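Local structure of separin (Saccharomyces cerevisiae, 5U1T) at residues 455-461 and 496-500. The protein cleaves the MCD1/SCC1 subunit of cohesin as a caspase-like cysteine protease, starting chromosome segregation at anaphase onset, and is held inactive by securin until then. Numbering follows the deposited sequence.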
# COMPACT_ATOMS: atom_id res chain seq x y z
N PHE A 455 -7.79 -33.39 -23.97
CA PHE A 455 -7.25 -32.90 -22.72
C PHE A 455 -7.03 -34.03 -21.76
O PHE A 455 -6.10 -34.03 -20.98
CB PHE A 455 -8.17 -31.87 -22.09
CG PHE A 455 -7.68 -31.39 -20.77
CD1 PHE A 455 -6.58 -30.59 -20.69
CD2 PHE A 455 -8.31 -31.77 -19.61
CE1 PHE A 455 -6.12 -30.17 -19.48
CE2 PHE A 455 -7.84 -31.36 -18.40
CZ PHE A 455 -6.75 -30.55 -18.33
N SER A 456 -7.89 -35.03 -21.83
CA SER A 456 -7.91 -36.11 -20.88
C SER A 456 -6.83 -37.13 -21.11
O SER A 456 -6.51 -37.90 -20.24
CB SER A 456 -9.25 -36.80 -20.93
OG SER A 456 -9.78 -36.95 -19.65
N CYS A 457 -6.28 -37.14 -22.31
CA CYS A 457 -5.13 -37.93 -22.61
C CYS A 457 -3.94 -37.36 -21.88
O CYS A 457 -3.03 -38.08 -21.56
CB CYS A 457 -4.87 -37.95 -24.10
SG CYS A 457 -6.16 -38.71 -25.09
N LEU A 458 -3.94 -36.08 -21.61
CA LEU A 458 -2.82 -35.48 -20.93
C LEU A 458 -3.09 -35.39 -19.45
O LEU A 458 -2.23 -35.61 -18.66
CB LEU A 458 -2.55 -34.11 -21.49
CG LEU A 458 -1.46 -33.20 -20.93
CD1 LEU A 458 -1.77 -32.87 -19.50
CD2 LEU A 458 -0.08 -33.76 -21.07
N PHE A 459 -4.30 -35.04 -19.08
CA PHE A 459 -4.60 -34.94 -17.66
C PHE A 459 -4.93 -36.34 -17.20
O PHE A 459 -6.09 -36.74 -17.12
CB PHE A 459 -5.72 -33.95 -17.39
CG PHE A 459 -5.78 -33.48 -15.98
CD1 PHE A 459 -4.87 -32.55 -15.52
CD2 PHE A 459 -6.74 -33.97 -15.12
CE1 PHE A 459 -4.92 -32.10 -14.20
CE2 PHE A 459 -6.79 -33.53 -13.79
CZ PHE A 459 -5.88 -32.60 -13.34
N ASN A 460 -3.86 -37.07 -16.90
CA ASN A 460 -3.92 -38.51 -16.65
C ASN A 460 -2.84 -38.88 -15.66
O ASN A 460 -1.69 -38.52 -15.84
CB ASN A 460 -3.75 -39.29 -17.98
CG ASN A 460 -3.76 -40.80 -17.80
OD1 ASN A 460 -2.72 -41.43 -17.60
ND2 ASN A 460 -4.95 -41.40 -17.92
N VAL A 461 -3.22 -39.61 -14.61
CA VAL A 461 -2.30 -39.92 -13.52
C VAL A 461 -1.01 -40.67 -13.91
O VAL A 461 0.01 -40.47 -13.24
CB VAL A 461 -3.01 -40.73 -12.43
CG1 VAL A 461 -3.26 -42.12 -12.87
CG2 VAL A 461 -2.19 -40.75 -11.17
N PHE A 496 -12.32 -35.40 -14.11
CA PHE A 496 -11.55 -35.97 -15.20
C PHE A 496 -11.20 -37.42 -14.97
O PHE A 496 -10.84 -37.82 -13.86
CB PHE A 496 -10.30 -35.15 -15.43
CG PHE A 496 -10.61 -33.77 -15.93
CD1 PHE A 496 -10.98 -33.58 -17.25
CD2 PHE A 496 -10.57 -32.67 -15.08
CE1 PHE A 496 -11.26 -32.32 -17.72
CE2 PHE A 496 -10.86 -31.41 -15.54
CZ PHE A 496 -11.20 -31.23 -16.86
N SER A 497 -11.35 -38.21 -16.03
CA SER A 497 -11.17 -39.65 -15.97
C SER A 497 -9.71 -40.05 -15.85
O SER A 497 -8.83 -39.43 -16.46
CB SER A 497 -11.78 -40.31 -17.21
OG SER A 497 -11.20 -39.80 -18.40
N ASN A 498 -9.46 -41.07 -15.06
CA ASN A 498 -8.14 -41.59 -14.82
C ASN A 498 -7.14 -40.57 -14.33
O ASN A 498 -6.09 -40.39 -14.89
CB ASN A 498 -7.62 -42.39 -16.01
CG ASN A 498 -6.38 -43.20 -15.70
OD1 ASN A 498 -6.19 -43.64 -14.60
ND2 ASN A 498 -5.54 -43.39 -16.67
N SER A 499 -7.50 -39.88 -13.27
CA SER A 499 -6.59 -38.92 -12.63
C SER A 499 -6.74 -39.03 -11.13
O SER A 499 -7.78 -39.48 -10.63
CB SER A 499 -6.87 -37.49 -13.11
OG SER A 499 -8.23 -37.15 -12.89
N SER A 500 -5.71 -38.60 -10.40
CA SER A 500 -5.71 -38.66 -8.95
C SER A 500 -6.54 -37.59 -8.29
O SER A 500 -7.00 -36.62 -8.90
CB SER A 500 -4.29 -38.52 -8.43
OG SER A 500 -3.80 -37.25 -8.78
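F496 lays one face of its ring against the edge of the F455 ring in a T-shaped pair, with centroids 5.1 Å apart, planes at 64° and F455 CD2 only 3.5 Å from F496 CE1. F459, four residues on and just past the helix, completes the aromatic cluster, its CD2 lying 3.8 Å from F496 CB. Flat, apolar rings suit this place because they fill the space between the end of helix 448-458 and the loop 496-500, with C484 and F485 of helix 470-485 and L507 of helix 501-509 closing round them. Toward the surface small serines take over: the hydroxyls of S456 and S497 share a weak hydrogen bond, OG to OG 3.4 Å.

F459 sits at the centre of an inverse gamma turn, which carries the chain on to V461. There V461 N donates to N498 O at 3.0 Å with an N-H...O angle of 166°, a backbone tie supported by a CA-H...O contact from N460 CA to the same oxygen at 3.4 Å. N498 adopts left-handed helical backbone angles, which asparagine tolerates well, and its OD1 bonds to K63. S499 OG bonds back to F496 O at 2.9 Å, while S500 OG caps M503 N at the start of helix 501-509 and also meets H66. The aromatic cluster joins three consecutive helices, packing typical of an all-helical domain such as separase's helical region.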